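PDB 4ZOC: Lin1840 protein from Listeria innocua serovar 6a, which probably hydrolyses terminal, non-reducing beta-D-glucosyl residues, acting in beta-1,2-glucan metabolism and releasing beta-D-glucose. Local coordinates for residues V234-N239 with W271-E276; G243-M248 with H280-N285; G265-A270 with A296-E301. The protein carries 2 engineered substitutions. All coordinates share one frame; numbering follows the deposited sequence.

Contact 1. Residues V234-N239 with W271-E276. With BGC (beta-D-glucopyranose), chain G.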
loop_
_atom_site.group_PDB
_atom_site.type_symbol
_atom_site.label_atom_id
_atom_site.label_comp_id
_atom_site.label_asym_id
_atom_site.label_seq_id
_atom_site.Cartn_x
_atom_site.Cartn_y
_atom_site.Cartn_z
ATOM N N VAL A 234 15.451 -10.483 20.968
ATOM C CA VAL A 234 14.614 -10.067 19.863
ATOM C C VAL A 234 13.199 -10.515 20.146
ATOM O O VAL A 234 12.986 -11.591 20.706
ATOM C CB VAL A 234 15.132 -10.646 18.545
ATOM C CG1 VAL A 234 14.210 -10.309 17.359
ATOM C CG2 VAL A 234 16.499 -10.097 18.275
ATOM N N MET A 235 12.206 -9.729 19.727
ATOM C CA MET A 235 10.805 -10.100 19.914
ATOM C C MET A 235 10.154 -10.289 18.543
ATOM O O MET A 235 10.460 -9.528 17.605
ATOM C CB MET A 235 10.032 -8.984 20.679
ATOM C CG MET A 235 8.540 -9.219 20.815
ATOM S SD MET A 235 7.619 -7.825 21.460
ATOM C CE MET A 235 8.282 -7.756 23.132
ATOM N N THR A 236 9.307 -11.316 18.408
ATOM C CA THR A 236 8.597 -11.567 17.105
ATOM C C THR A 236 7.544 -10.497 16.783
ATOM O O THR A 236 7.172 -9.719 17.678
ATOM C CB THR A 236 7.908 -12.935 17.120
ATOM O OG1 THR A 236 6.717 -12.908 17.948
ATOM C CG2 THR A 236 8.920 -14.037 17.498
ATOM N N ALA A 237 7.098 -10.456 15.504
ATOM C CA ALA A 237 6.049 -9.518 15.109
ATOM C C ALA A 237 4.681 -10.232 14.999
ATOM O O ALA A 237 4.599 -11.426 14.764
ATOM C CB ALA A 237 6.420 -8.915 13.735
ATOM N N PHE A 238 3.612 -9.440 15.109
ATOM C CA PHE A 238 2.286 -9.937 14.894
ATOM C C PHE A 238 1.911 -10.319 13.476
ATOM O O PHE A 238 0.996 -11.169 13.272
ATOM C CB PHE A 238 1.280 -8.926 15.371
ATOM C CG PHE A 238 1.264 -8.729 16.847
ATOM C CD1 PHE A 238 0.927 -9.796 17.690
ATOM C CD2 PHE A 238 1.548 -7.499 17.397
ATOM C CE1 PHE A 238 0.845 -9.611 19.045
ATOM C CE2 PHE A 238 1.458 -7.315 18.784
ATOM C CZ PHE A 238 1.152 -8.366 19.594
ATOM N N ASN A 239 2.591 -9.694 12.520
ATOM C CA ASN A 239 2.182 -9.795 11.089
ATOM C C ASN A 239 2.698 -11.027 10.436
ATOM O O ASN A 239 3.720 -11.588 10.864
ATOM C CB ASN A 239 2.665 -8.606 10.269
ATOM C CG ASN A 239 4.155 -8.299 10.485
ATOM O OD1 ASN A 239 4.555 -7.862 11.572
ATOM N ND2 ASN A 239 4.979 -8.579 9.488
ATOM N N TRP A 271 2.922 -10.343 22.459
ATOM C CA TRP A 271 1.882 -10.821 23.340
ATOM C C TRP A 271 0.865 -11.703 22.623
ATOM O O TRP A 271 0.204 -11.272 21.717
ATOM C CB TRP A 271 1.169 -9.695 24.026
ATOM C CG TRP A 271 0.116 -10.084 25.061
ATOM C CD1 TRP A 271 -1.057 -10.727 24.829
ATOM C CD2 TRP A 271 0.138 -9.800 26.461
ATOM N NE1 TRP A 271 -1.780 -10.846 25.971
ATOM C CE2 TRP A 271 -1.075 -10.270 26.995
ATOM C CE3 TRP A 271 0.991 -9.077 27.279
ATOM C CZ2 TRP A 271 -1.407 -10.125 28.349
ATOM C CZ3 TRP A 271 0.690 -8.976 28.627
ATOM C CH2 TRP A 271 -0.515 -9.454 29.138
ATOM N N GLY A 272 0.768 -12.961 23.095
ATOM C CA GLY A 272 -0.113 -13.930 22.550
ATOM C C GLY A 272 0.187 -14.375 21.110
ATOM O O GLY A 272 -0.610 -15.148 20.562
ATOM N N ALA A 273 1.315 -13.962 20.494
ATOM C CA ALA A 273 1.499 -14.172 19.085
ATOM C C ALA A 273 1.696 -15.665 18.768
ATOM O O ALA A 273 1.495 -16.122 17.618
ATOM C CB ALA A 273 2.722 -13.397 18.611
ATOM N N VAL A 274 2.115 -16.449 19.750
ATOM C CA VAL A 274 2.181 -17.914 19.507
ATOM C C VAL A 274 0.768 -18.493 19.261
ATOM O O VAL A 274 0.546 -19.155 18.253
ATOM C CB VAL A 274 2.893 -18.660 20.664
ATOM C CG1 VAL A 274 2.773 -20.141 20.421
ATOM C CG2 VAL A 274 4.383 -18.242 20.777
ATOM N N ALA A 275 -0.183 -18.219 20.169
ATOM C CA ALA A 275 -1.576 -18.676 20.078
ATOM C C ALA A 275 -2.254 -18.114 18.831
ATOM O O ALA A 275 -3.058 -18.764 18.151
ATOM C CB ALA A 275 -2.327 -18.293 21.357
ATOM N N GLU A 276 -1.807 -16.945 18.447
ATOM C CA GLU A 276 -2.471 -16.139 17.390
ATOM C C GLU A 276 -2.125 -16.665 16.026
ATOM O O GLU A 276 -2.786 -16.309 15.055
ATOM C CB GLU A 276 -2.182 -14.659 17.564
ATOM C CG GLU A 276 -3.022 -14.081 18.731
ATOM C CD GLU A 276 -2.607 -12.726 19.212
ATOM O OE1 GLU A 276 -1.829 -12.073 18.494
ATOM O OE2 GLU A 276 -3.178 -12.353 20.266
HETATM C C2 BGC G . -3.209 -6.692 25.829
HETATM C C3 BGC G . -2.615 -7.204 24.473
HETATM C C4 BGC G . -1.482 -6.269 23.912
HETATM C C5 BGC G . -0.486 -6.047 25.073
HETATM C C6 BGC G . 0.618 -5.164 24.586
HETATM C C1 BGC G . -2.085 -6.564 26.792
HETATM O O1 BGC G . -2.575 -6.176 28.098
HETATM O O2 BGC G . -4.186 -7.589 26.349
HETATM O O3 BGC G . -3.683 -7.366 23.516
HETATM O O4 BGC G . -0.857 -6.777 22.673
HETATM O O5 BGC G . -1.161 -5.605 26.296
HETATM O O6 BGC G . 0.055 -3.882 24.323
HETATM O O HOH W 1 -0.722 -12.245 15.702
#
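In the TIM-barrel domain of this family 3 glycosyl hydrolase, strand 233-236 runs out into a loop that packs beside residues 271-276, the turn and short helix following the next strand. The tight part centres on Phe238. Its CG lies anti to the carbonyl carbon (chi1 -68°), which carries the ring across to the other segment. There CE1 meets Trp271 O at 3.2 Å, with the oxygen at the ring edge and in its plane, so the weakly positive C-H rim of the phenyl ring probably attracts it. Ala273 is small enough to sit obliquely against this ring, with CB 4.1 Å from Phe238 CD1, while Thr236 OG1, hydrogen-bonded to Thr247 OG1, lies against the same methyl.

Toward Glu276, direct packing between the segments gives way to a water and to the second subunit. Glu276 reaches toward Phe238 on an extended chain, its carboxylate tilted 29° to the ring. Its OE1 forms a salt bridge with NE of Arg572 of the second subunit, whose NH2 is hydrogen-bonded to Trp271 O and to the bound glucose. A water molecule donates to both Phe238 O and Glu276 OE1, bridging the segments where no direct hydrogen bond does. Trp271 has CG anti to its backbone N (chi1 -176°), which turns the indole away from Phe238 as a platform for the sugar: glucose C1 lies 3.7 Å above the indole plane, over its centre.

Contact 2. Residues G243-M248 with H280-N285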
loop_
_atom_site.group_PDB
_atom_site.type_symbol
_atom_site.label_atom_id
_atom_site.label_comp_id
_atom_site.label_asym_id
_atom_site.label_seq_id
_atom_site.Cartn_x
_atom_site.Cartn_y
_atom_site.Cartn_z
ATOM N N GLY A 243 3.313 -14.250 3.872
ATOM C CA GLY A 243 2.245 -15.205 4.107
ATOM C C GLY A 243 2.408 -16.092 5.342
ATOM O O GLY A 243 1.465 -16.768 5.677
ATOM N N ILE A 244 3.562 -16.038 6.020
ATOM C CA ILE A 244 3.731 -16.821 7.270
ATOM C C ILE A 244 3.902 -15.926 8.444
ATOM O O ILE A 244 4.834 -15.126 8.484
ATOM C CB ILE A 244 4.872 -17.836 7.178
ATOM C CG1 ILE A 244 4.683 -18.669 5.931
ATOM C CG2 ILE A 244 4.983 -18.703 8.406
ATOM C CD1 ILE A 244 5.908 -19.556 5.660
ATOM N N PRO A 245 3.001 -16.088 9.453
ATOM C CA PRO A 245 3.155 -15.281 10.673
ATOM C C PRO A 245 4.581 -15.289 11.187
ATOM O O PRO A 245 5.182 -16.373 11.333
ATOM C CB PRO A 245 2.195 -15.964 11.639
ATOM C CG PRO A 245 1.145 -16.464 10.761
ATOM C CD PRO A 245 1.894 -17.037 9.587
ATOM N N ALA A 246 5.143 -14.112 11.495
ATOM C CA ALA A 246 6.547 -14.042 11.863
ATOM C C ALA A 246 6.925 -15.057 12.964
ATOM O O ALA A 246 8.026 -15.655 12.959
ATOM C CB ALA A 246 6.902 -12.617 12.306
ATOM N N THR A 247 6.031 -15.245 13.927
ATOM C CA THR A 247 6.321 -16.050 15.142
ATOM C C THR A 247 6.640 -17.496 14.787
ATOM O O THR A 247 7.498 -18.112 15.448
ATOM C CB THR A 247 5.117 -15.951 16.130
ATOM O OG1 THR A 247 4.988 -14.542 16.453
ATOM C CG2 THR A 247 5.314 -16.790 17.411
ATOM N N MET A 248 5.994 -18.007 13.746
ATOM C CA MET A 248 6.311 -19.396 13.289
ATOM C C MET A 248 6.995 -19.437 11.938
ATOM O O MET A 248 6.931 -20.462 11.231
ATOM C CB MET A 248 5.034 -20.264 13.275
ATOM C CG MET A 248 3.913 -19.823 12.352
ATOM S SD MET A 248 2.613 -21.031 12.081
ATOM C CE MET A 248 3.372 -22.034 10.780
ATOM N N HIS A 280 -4.453 -16.576 12.362
ATOM C CA HIS A 280 -3.891 -16.369 11.042
ATOM C C HIS A 280 -4.176 -17.548 10.106
ATOM O O HIS A 280 -4.027 -17.421 8.873
ATOM C CB HIS A 280 -2.341 -16.235 11.144
ATOM C CG HIS A 280 -1.777 -14.918 11.561
ATOM N ND1 HIS A 280 -1.749 -13.837 10.711
ATOM C CD2 HIS A 280 -1.045 -14.566 12.660
ATOM C CE1 HIS A 280 -1.056 -12.862 11.288
ATOM N NE2 HIS A 280 -0.606 -13.276 12.470
ATOM N N GLY A 281 -4.495 -18.713 10.626
ATOM C CA GLY A 281 -4.805 -19.872 9.774
ATOM C C GLY A 281 -3.627 -20.650 9.280
ATOM O O GLY A 281 -3.680 -21.258 8.170
ATOM N N THR A 282 -2.538 -20.603 10.074
ATOM C CA THR A 282 -1.344 -21.376 9.745
ATOM C C THR A 282 -1.024 -22.437 10.858
ATOM O O THR A 282 0.023 -23.072 10.829
ATOM C CB THR A 282 -0.138 -20.470 9.465
ATOM O OG1 THR A 282 0.106 -19.625 10.628
ATOM C CG2 THR A 282 -0.386 -19.577 8.217
ATOM N N ALA A 283 -1.918 -22.611 11.816
ATOM C CA ALA A 283 -1.832 -23.730 12.736
ATOM C C ALA A 283 -3.282 -24.054 13.070
ATOM O O ALA A 283 -4.096 -23.170 13.273
ATOM C CB ALA A 283 -1.037 -23.405 13.977
ATOM N N ARG A 284 -3.603 -25.343 13.193
ATOM C CA ARG A 284 -5.021 -25.724 13.398
ATOM C C ARG A 284 -5.461 -25.601 14.858
ATOM O O ARG A 284 -6.612 -25.411 15.163
ATOM C CB ARG A 284 -5.264 -27.191 12.838
ATOM C CG ARG A 284 -6.747 -27.676 12.824
ATOM C CD ARG A 284 -6.891 -29.017 12.057
ATOM N NE ARG A 284 -8.291 -29.282 11.650
ATOM C CZ ARG A 284 -8.727 -30.045 10.599
ATOM N NH1 ARG A 284 -10.034 -30.198 10.362
ATOM N NH2 ARG A 284 -7.909 -30.691 9.760
ATOM N N ASN A 285 -4.527 -25.671 15.754
ATOM C CA ASN A 285 -4.858 -25.764 17.206
ATOM C C ASN A 285 -3.626 -25.382 18.011
ATOM O O ASN A 285 -2.527 -25.186 17.428
ATOM C CB ASN A 285 -5.336 -27.183 17.548
ATOM C CG ASN A 285 -4.379 -28.262 17.048
ATOM O OD1 ASN A 285 -3.173 -28.129 17.107
ATOM N ND2 ASN A 285 -4.935 -29.334 16.524
#
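This is a buried side-chain contact without hydrogen bonds between its segments, in the loops beyond the C-terminal ends of barrel strands 233-236 and 266-268, where residues 243-248 meet those linking helix 273-276 to helix 286-295. Pro245 carries it. Its ring approaches tip first over one face of His280, and CG stands 3.6 Å from the imidazole centroid, 25° off the normal, a CH-pi contact displaced toward the rim. The rigid pyrrolidine ring offers a compact C-H surface at CG to this face, and the imidazole cannot turn easily, because NE2 is hydrogen-bonded to Phe238 O.

Pro245 belongs to a small antiparallel beta hairpin of strands 240-241 and 244-245, followed by a 3-10 turn closed by Met248 N to Pro245 O at 3.0 Å. That turn brings Met248 round beside Thr282, where the bend at chi3 (-83°) lays the thioether obliquely across it, with Met248 SD 3.2 Å from Thr282 OG1. That oxygen lies 3.3 Å from Pro245 CD and has a weak hydrogen bond to Val277 O. Gly281, at phi 84°, makes the turn between His280 and Thr282 that lets both face the hairpin. On the second subunit, Ser654 OG is hydrogen-bonded to His280 O.

Contact 3. Residues G265-A270 with A296-E301; sequences GVLISA and AGVDLE. Engineered in segment 265-270: Ala270 (natural residue Asp).
Leu267 lies at the heart of this contact, held to the other segment by both of its backbone polar atoms. Its carbonyl oxygen accepts Asp299 N at 2.7 Å, with the donor in the carbonyl plane, and also takes a weak bond from Leu300 N. Its own N-H runs to a side chain instead: Leu267 N lies 3.0 Å from Asp299 OD2 in a straight bond (164°) that meets the oxygen from above the carboxylate plane. One residue can thus donate from its backbone and accept with its carboxylate, which suits aspartate with its short chain. Farther along, Ser269 N points to Leu300 O at 3.0 Å, nearly along the C=O axis.

Apolar groups fill in around these bonds. Ile268 and Leu300 lie side by side, pointing the same way, with Ile268 CD1 3.8 Å from Leu300 CD2, and Val266 CG1 crosses obliquely at Leu300 CB. Beyond, Leu267 CD2 rests 4.2 Å from Val298 CG2.

The bridge between Ile268 and Leu300 is where the eight-stranded TIM barrel joins its seventh strand, 266-268, to the lead-in of its eighth, 301-302; helix 286-295 makes the intervening beta-alpha-beta crossover. That helix ends in a Schellman motif at Gly297, with positive phi (89°), where a CB would collide with the carbonyl oxygen of Ala296.

Farther out, Asp299 is gripped by two arginines, OD1 by Arg331 and OD2 by Arg258, which fix its carboxylate and would tend to keep it ionised. Leu267 packs on Leu257 of helix 250-260, while Val266 and Leu300 touch Met332 of helix 322-338. Ser269 OG donates to the carbonyl oxygen of engineered Ala270 (natural residue Asp) at 2.8 Å and is hydrogen-bonded to Met302 N.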
loop_
_atom_site.group_PDB
_atom_site.type_symbol
_atom_site.label_atom_id
_atom_site.label_comp_id
_atom_site.label_asym_id
_atom_site.label_seq_id
_atom_site.Cartn_x
_atom_site.Cartn_y
_atom_site.Cartn_z
ATOM N N GLY A 265 20.481 -15.127 21.191
ATOM C CA GLY A 265 19.802 -14.832 22.401
ATOM C C GLY A 265 18.343 -15.295 22.369
ATOM O O GLY A 265 17.881 -16.067 21.494
ATOM N N VAL A 266 17.620 -14.887 23.429
ATOM C CA VAL A 266 16.244 -15.260 23.627
ATOM C C VAL A 266 15.423 -14.579 22.509
ATOM O O VAL A 266 15.509 -13.381 22.339
ATOM C CB VAL A 266 15.757 -14.898 25.034
ATOM C CG1 VAL A 266 14.228 -15.044 25.174
ATOM C CG2 VAL A 266 16.513 -15.765 26.081
ATOM N N LEU A 267 14.646 -15.384 21.776
ATOM C CA LEU A 267 13.589 -14.862 20.891
ATOM C C LEU A 267 12.271 -15.011 21.682
ATOM O O LEU A 267 11.850 -16.161 22.060
ATOM C CB LEU A 267 13.612 -15.607 19.541
ATOM C CG LEU A 267 12.548 -15.194 18.513
ATOM C CD1 LEU A 267 12.716 -13.718 18.111
ATOM C CD2 LEU A 267 12.556 -16.092 17.335
ATOM N N ILE A 268 11.647 -13.883 22.036
ATOM C CA ILE A 268 10.374 -13.846 22.784
ATOM C C ILE A 268 9.258 -13.473 21.824
ATOM O O ILE A 268 9.446 -12.665 20.892
ATOM C CB ILE A 268 10.478 -12.794 23.995
ATOM C CG1 ILE A 268 9.201 -12.847 24.872
ATOM C CG2 ILE A 268 10.762 -11.377 23.482
ATOM C CD1 ILE A 268 9.207 -11.835 26.075
ATOM N N SER A 269 8.112 -14.091 21.996
ATOM C CA SER A 269 6.942 -13.719 21.246
ATOM C C SER A 269 6.430 -12.386 21.635
ATOM O O SER A 269 6.503 -11.994 22.796
ATOM C CB SER A 269 5.817 -14.769 21.392
ATOM O OG SER A 269 5.062 -14.660 22.614
ATOM N N ALA A 270 5.846 -11.663 20.668
ATOM C CA ALA A 270 4.933 -10.599 21.011
ATOM C C ALA A 270 3.747 -11.199 21.811
ATOM O O ALA A 270 3.543 -12.466 21.823
ATOM C CB ALA A 270 4.490 -9.849 19.767
ATOM N N ALA A 296 10.492 -22.833 14.864
ATOM C CA ALA A 296 11.000 -21.532 14.393
ATOM C C ALA A 296 11.891 -20.876 15.422
ATOM O O ALA A 296 12.433 -19.781 15.198
ATOM C CB ALA A 296 9.819 -20.613 14.032
ATOM N N GLY A 297 12.083 -21.479 16.606
ATOM C CA GLY A 297 13.063 -20.926 17.536
ATOM C C GLY A 297 12.639 -19.856 18.547
ATOM O O GLY A 297 13.487 -19.091 19.091
ATOM N N VAL A 298 11.355 -19.798 18.766
ATOM C CA VAL A 298 10.756 -18.898 19.751
ATOM C C VAL A 298 11.020 -19.563 21.105
ATOM O O VAL A 298 10.593 -20.677 21.322
ATOM C CB VAL A 298 9.233 -18.698 19.532
ATOM C CG1 VAL A 298 8.659 -17.885 20.671
ATOM C CG2 VAL A 298 8.954 -17.982 18.219
ATOM N N ASP A 299 11.723 -18.857 21.967
ATOM C CA ASP A 299 12.135 -19.388 23.259
ATOM C C ASP A 299 11.176 -19.161 24.374
ATOM O O ASP A 299 11.243 -19.855 25.389
ATOM C CB ASP A 299 13.469 -18.820 23.642
ATOM C CG ASP A 299 14.526 -19.113 22.589
ATOM O OD1 ASP A 299 14.528 -20.253 22.030
ATOM O OD2 ASP A 299 15.397 -18.248 22.400
ATOM N N LEU A 300 10.335 -18.132 24.242
ATOM C CA LEU A 300 9.565 -17.605 25.408
ATOM C C LEU A 300 8.232 -17.116 24.932
ATOM O O LEU A 300 8.200 -16.188 24.107
ATOM C CB LEU A 300 10.397 -16.490 26.073
ATOM C CG LEU A 300 9.852 -15.892 27.374
ATOM C CD1 LEU A 300 9.477 -16.951 28.440
ATOM C CD2 LEU A 300 10.791 -14.781 27.885
ATOM N N GLU A 301 7.171 -17.753 25.413
ATOM C CA GLU A 301 5.800 -17.501 25.029
ATOM C C GLU A 301 5.187 -16.492 25.979
ATOM O O GLU A 301 5.064 -16.744 27.180
ATOM C CB GLU A 301 4.989 -18.791 25.022
ATOM C CG GLU A 301 3.521 -18.581 24.634
ATOM C CD GLU A 301 2.801 -19.805 24.322
ATOM O OE1 GLU A 301 3.358 -20.892 24.574
ATOM O OE2 GLU A 301 1.624 -19.685 23.872
#

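In the fold
From the N terminus, strand 233-236 and its loop supply the first half of contact 1, and residues 243-248 the first half of contact 2. Strand 266-268 then opens contact 3. The second halves follow in the same order, 271-276, 280-285 and 296-301, so the three loops cross one another and none nests. Contacts 1 and 2 each close a loop of 31 residues, contact 3 one of 25. Contact 3 joins the seventh and eighth barrel strands, and backbone bonds from strand 266-268 to strand 233-236 connect it to contact 1. Hydrogen bonds made by side chains then couple contact 1 to contact 2, and contacts 1 and 2 both meet the second subunit.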